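Local coordinates for protein succinate dehydrogenase subunit A (Mycolicibacterium smegmatis, PDB 7D6V) that probably oxidises succinate as the FAD-bearing flavoprotein subunit of a membrane-bound succinate dehydrogenase that passes electrons on to quinone, at residues Leu89-Leu101 with Asn427-Ala439. Residues are numbered along the deposited sequence; the frame is centred on the assembly and turned at random.
Sequences LHAQEAPDRVWEL and NSLSDLLVFGRRA. With FAD (flavin-adenine dinucleotide), chain D.
V434 sits as a knob in the hole formed by E93, H90, A94 and R97, its CG2 lying 3.8 Å from CG of R97. A branched, compact valine fills such a gap well, and small A94 faces S430 where the backbones come closest, consistent with axes 9.0 Å apart. In return H90 enters the hole among N427, S430, D431 and V434. Its CG points away from the backbone N (chi1 168°), and NE2 hydrogen-bonds OG of S430 at the ring edge, near its plane; the bond is modelled very short, its exact length doubtful. Nearby, CB of R97 packs on CB of L433 (3.6 Å), and L101 CD1 meets L433 CD1.

Helix 84-102 thus crosses, at 91°, the start of helix 427-448, whose other side faces FAD in this family's Rossmann-type FAD-binding fold. There S428, L429 and L432 line the pocket, L432 CD1 lying 3.4 Å from the cofactor's O5'.

E93, R437 and R438 are partly exposed, where long charged chains can pair at the border. E93 OE2 forms a salt bridge with NH1 of R438 (2.5 Å), while L89 CD2 covers one face of that guanidinium. The buried R97 guanidinium lies flat on R437, whose CD is over its centre, the two guanidinium planes 13° apart. E100 probably eases the like charges: NE and NH2 of R97 each take one carboxylate oxygen, from above the carboxylate plane but near the guanidinium's own. Farther out, R22 forms a salt bridge with E100, and H70 and T74 hydrogen-bond the amide of N427.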
# COMPACT_ATOMS: atom_id res chain seq x y z
N LEU A 89 20.09 24.05 3.13
CA LEU A 89 20.55 22.84 3.79
C LEU A 89 19.87 21.61 3.20
O LEU A 89 20.51 20.58 2.96
CB LEU A 89 20.29 22.98 5.28
CG LEU A 89 20.93 22.10 6.34
CD1 LEU A 89 22.42 22.33 6.32
CD2 LEU A 89 20.37 22.53 7.68
N HIS A 90 18.57 21.72 2.91
CA HIS A 90 17.85 20.66 2.23
C HIS A 90 18.39 20.42 0.83
O HIS A 90 18.51 19.28 0.39
CB HIS A 90 16.36 20.99 2.17
CG HIS A 90 15.57 20.11 1.25
ND1 HIS A 90 15.36 20.43 -0.07
CD2 HIS A 90 14.91 18.95 1.47
CE1 HIS A 90 14.62 19.49 -0.63
NE2 HIS A 90 14.33 18.58 0.28
N ALA A 91 18.72 21.50 0.11
CA ALA A 91 19.25 21.35 -1.24
C ALA A 91 20.58 20.61 -1.23
O ALA A 91 20.80 19.72 -2.06
CB ALA A 91 19.40 22.71 -1.90
N GLN A 92 21.47 20.95 -0.31
CA GLN A 92 22.79 20.33 -0.34
C GLN A 92 22.89 19.04 0.46
O GLN A 92 23.93 18.38 0.41
CB GLN A 92 23.86 21.32 0.15
CG GLN A 92 23.66 21.86 1.54
CD GLN A 92 24.44 23.14 1.76
OE1 GLN A 92 25.05 23.68 0.84
NE2 GLN A 92 24.44 23.62 3.00
N GLU A 93 21.84 18.63 1.18
CA GLU A 93 21.87 17.37 1.90
C GLU A 93 20.87 16.34 1.37
O GLU A 93 20.84 15.22 1.89
CB GLU A 93 21.62 17.60 3.39
CG GLU A 93 22.68 18.45 4.06
CD GLU A 93 22.45 18.58 5.55
OE1 GLU A 93 21.41 18.08 6.03
OE2 GLU A 93 23.30 19.18 6.23
N ALA A 94 20.06 16.68 0.38
CA ALA A 94 19.04 15.77 -0.13
C ALA A 94 19.61 14.54 -0.84
O ALA A 94 19.11 13.43 -0.60
CB ALA A 94 18.08 16.51 -1.06
N PRO A 95 20.61 14.66 -1.72
CA PRO A 95 21.11 13.45 -2.40
C PRO A 95 21.68 12.41 -1.45
O PRO A 95 21.54 11.21 -1.72
CB PRO A 95 22.19 14.01 -3.34
CG PRO A 95 21.82 15.41 -3.55
CD PRO A 95 21.25 15.87 -2.26
N ASP A 96 22.32 12.83 -0.36
CA ASP A 96 22.90 11.87 0.58
C ASP A 96 21.82 11.01 1.23
O ASP A 96 22.00 9.80 1.38
CB ASP A 96 23.69 12.61 1.66
CG ASP A 96 25.02 13.13 1.15
OD1 ASP A 96 25.65 12.44 0.32
OD2 ASP A 96 25.43 14.22 1.58
N ARG A 97 20.70 11.62 1.62
CA ARG A 97 19.64 10.86 2.27
C ARG A 97 19.01 9.86 1.31
O ARG A 97 18.73 8.71 1.69
CB ARG A 97 18.59 11.81 2.83
CG ARG A 97 19.17 12.96 3.65
CD ARG A 97 19.55 12.54 5.06
NE ARG A 97 20.85 11.88 5.11
CZ ARG A 97 22.01 12.53 5.15
NH1 ARG A 97 22.04 13.85 5.14
NH2 ARG A 97 23.15 11.85 5.19
N VAL A 98 18.80 10.26 0.06
CA VAL A 98 18.26 9.34 -0.93
C VAL A 98 19.23 8.20 -1.20
O VAL A 98 18.83 7.04 -1.33
CB VAL A 98 17.90 10.09 -2.22
CG1 VAL A 98 17.28 9.15 -3.23
CG2 VAL A 98 16.96 11.23 -1.92
N TRP A 99 20.53 8.51 -1.27
CA TRP A 99 21.52 7.46 -1.50
C TRP A 99 21.57 6.47 -0.34
O TRP A 99 21.68 5.26 -0.55
CB TRP A 99 22.89 8.07 -1.74
CG TRP A 99 23.09 8.52 -3.13
CD1 TRP A 99 22.56 7.96 -4.25
CD2 TRP A 99 23.88 9.63 -3.57
NE1 TRP A 99 22.97 8.66 -5.37
CE2 TRP A 99 23.78 9.68 -4.97
CE3 TRP A 99 24.67 10.57 -2.91
CZ2 TRP A 99 24.43 10.65 -5.72
CZ3 TRP A 99 25.31 11.53 -3.66
CH2 TRP A 99 25.19 11.57 -5.05
N GLU A 100 21.50 6.97 0.89
CA GLU A 100 21.52 6.06 2.03
C GLU A 100 20.20 5.33 2.22
O GLU A 100 20.16 4.34 2.95
CB GLU A 100 21.91 6.80 3.31
CG GLU A 100 20.85 7.73 3.86
CD GLU A 100 21.40 8.65 4.93
OE1 GLU A 100 22.63 8.74 5.06
OE2 GLU A 100 20.59 9.28 5.64
N LEU A 101 19.12 5.80 1.59
CA LEU A 101 17.88 5.04 1.61
C LEU A 101 18.05 3.66 0.97
O LEU A 101 17.49 2.68 1.46
CB LEU A 101 16.77 5.80 0.89
CG LEU A 101 15.79 6.60 1.73
CD1 LEU A 101 14.77 7.27 0.83
CD2 LEU A 101 15.10 5.71 2.75
N ASN A 427 9.59 17.99 -2.80
CA ASN A 427 10.43 18.57 -1.76
C ASN A 427 10.03 18.08 -0.38
O ASN A 427 10.88 18.05 0.52
CB ASN A 427 10.35 20.10 -1.82
CG ASN A 427 11.47 20.71 -2.63
OD1 ASN A 427 12.24 20.01 -3.27
ND2 ASN A 427 11.54 22.03 -2.62
N SER A 428 8.77 17.71 -0.18
CA SER A 428 8.35 17.27 1.15
C SER A 428 8.98 15.94 1.52
O SER A 428 9.42 15.76 2.66
CB SER A 428 6.83 17.16 1.21
OG SER A 428 6.24 18.33 0.67
N LEU A 429 9.03 14.99 0.58
CA LEU A 429 9.57 13.67 0.89
C LEU A 429 11.04 13.74 1.26
O LEU A 429 11.49 13.05 2.18
CB LEU A 429 9.34 12.73 -0.30
CG LEU A 429 7.90 12.33 -0.58
CD1 LEU A 429 7.83 11.33 -1.73
CD2 LEU A 429 7.25 11.75 0.66
N SER A 430 11.82 14.56 0.55
CA SER A 430 13.23 14.71 0.89
C SER A 430 13.43 15.57 2.13
O SER A 430 14.40 15.37 2.88
CB SER A 430 14.00 15.28 -0.31
OG SER A 430 13.46 16.53 -0.71
N ASP A 431 12.55 16.55 2.34
CA ASP A 431 12.51 17.30 3.59
C ASP A 431 12.40 16.35 4.76
O ASP A 431 13.10 16.50 5.78
CB ASP A 431 11.34 18.29 3.52
CG ASP A 431 10.99 18.96 4.87
OD1 ASP A 431 10.28 19.99 4.82
OD2 ASP A 431 11.38 18.51 5.96
N LEU A 432 11.54 15.34 4.64
CA LEU A 432 11.36 14.37 5.71
C LEU A 432 12.69 13.77 6.13
O LEU A 432 13.06 13.81 7.31
CB LEU A 432 10.40 13.26 5.27
CG LEU A 432 8.98 13.68 4.91
CD1 LEU A 432 8.08 12.46 4.79
CD2 LEU A 432 8.43 14.68 5.91
N LEU A 433 13.46 13.26 5.17
CA LEU A 433 14.72 12.61 5.50
C LEU A 433 15.73 13.61 6.05
O LEU A 433 16.32 13.39 7.12
CB LEU A 433 15.29 11.91 4.27
CG LEU A 433 14.33 11.00 3.50
CD1 LEU A 433 14.92 10.63 2.16
CD2 LEU A 433 14.01 9.76 4.32
N VAL A 434 15.92 14.73 5.35
CA VAL A 434 16.95 15.69 5.74
C VAL A 434 16.71 16.18 7.17
O VAL A 434 17.59 16.09 8.04
CB VAL A 434 16.99 16.87 4.74
CG1 VAL A 434 17.91 17.97 5.24
CG2 VAL A 434 17.43 16.38 3.38
N PHE A 435 15.50 16.64 7.45
CA PHE A 435 15.26 17.27 8.73
C PHE A 435 14.83 16.30 9.82
O PHE A 435 14.97 16.63 10.99
CB PHE A 435 14.25 18.41 8.56
CG PHE A 435 14.79 19.55 7.76
CD1 PHE A 435 14.38 19.75 6.45
CD2 PHE A 435 15.76 20.37 8.28
CE1 PHE A 435 14.90 20.79 5.70
CE2 PHE A 435 16.29 21.41 7.54
CZ PHE A 435 15.85 21.62 6.25
N GLY A 436 14.41 15.08 9.48
CA GLY A 436 14.34 14.04 10.49
C GLY A 436 15.71 13.67 11.01
O GLY A 436 15.91 13.52 12.22
N ARG A 437 16.69 13.54 10.10
CA ARG A 437 18.06 13.30 10.56
C ARG A 437 18.57 14.47 11.39
O ARG A 437 19.18 14.27 12.45
CB ARG A 437 18.98 13.05 9.37
CG ARG A 437 20.39 12.71 9.77
CD ARG A 437 21.29 12.54 8.58
NE ARG A 437 22.69 12.70 8.95
CZ ARG A 437 23.29 13.87 9.08
NH1 ARG A 437 24.57 13.92 9.42
NH2 ARG A 437 22.62 14.99 8.89
N ARG A 438 18.31 15.71 10.94
CA ARG A 438 18.75 16.87 11.72
C ARG A 438 18.09 16.89 13.10
O ARG A 438 18.75 17.21 14.09
CB ARG A 438 18.46 18.17 10.98
CG ARG A 438 19.08 18.28 9.60
CD ARG A 438 20.59 18.34 9.64
NE ARG A 438 21.09 19.63 10.11
CZ ARG A 438 22.16 20.23 9.62
NH1 ARG A 438 22.85 19.67 8.63
NH2 ARG A 438 22.55 21.40 10.11
N ALA A 439 16.80 16.55 13.18
CA ALA A 439 16.10 16.57 14.45
C ALA A 439 16.62 15.50 15.40
O ALA A 439 16.81 15.77 16.59
CB ALA A 439 14.60 16.38 14.22
PA FAD D . 3.25 11.39 8.49
O1A FAD D . 4.14 10.25 8.14
O2A FAD D . 2.15 11.77 7.56
O5B FAD D . 2.56 11.05 9.88
C5B FAD D . 3.00 11.57 11.13
C4B FAD D . 2.96 10.47 12.18
O4B FAD D . 2.68 11.03 13.46
C3B FAD D . 1.90 9.43 11.96
O3B FAD D . 2.50 8.16 12.22
C2B FAD D . 0.87 9.69 13.02
O2B FAD D . 0.19 8.52 13.43
C1B FAD D . 1.72 10.23 14.13
N9A FAD D . 0.93 11.05 15.07
C8A FAD D . 0.20 12.12 14.77
N7A FAD D . -0.39 12.62 15.87
C5A FAD D . -0.05 11.85 16.90
C6A FAD D . -0.32 11.80 18.34
N6A FAD D . -1.11 12.71 18.93
N1A FAD D . 0.24 10.82 19.05
C2A FAD D . 1.04 9.90 18.50
N3A FAD D . 1.33 9.88 17.20
C4A FAD D . 0.83 10.81 16.37
N1 FAD D . 4.62 15.03 -0.96
C2 FAD D . 5.47 14.89 -1.99
O2 FAD D . 6.59 15.41 -1.91
N3 FAD D . 5.17 14.22 -3.11
C4 FAD D . 3.98 13.65 -3.28
O4 FAD D . 3.73 13.03 -4.32
C4X FAD D . 2.99 13.75 -2.20
N5 FAD D . 1.77 13.18 -2.31
C5X FAD D . 0.89 13.29 -1.31
C6 FAD D . -0.36 12.70 -1.44
C7 FAD D . -1.28 12.81 -0.41
C7M FAD D . -2.64 12.18 -0.54
C8 FAD D . -0.93 13.55 0.82
C8M FAD D . -1.93 13.66 1.93
C9 FAD D . 0.31 14.14 0.95
C9A FAD D . 1.23 14.03 -0.07
N10 FAD D . 2.49 14.63 0.06
C10 FAD D . 3.39 14.49 -1.00
C1' FAD D . 2.85 15.35 1.27
C2' FAD D . 3.78 14.48 2.12
O2' FAD D . 3.39 13.11 2.02
C3' FAD D . 3.74 14.85 3.59
O3' FAD D . 4.25 16.16 3.74
C4' FAD D . 4.59 13.89 4.41
O4' FAD D . 4.09 12.57 4.27
C5' FAD D . 4.61 14.24 5.88
O5' FAD D . 5.25 13.17 6.56
P FAD D . 5.50 13.18 8.14
O1P FAD D . 6.51 12.13 8.42
O2P FAD D . 5.76 14.57 8.60
O3P FAD D . 4.09 12.73 8.77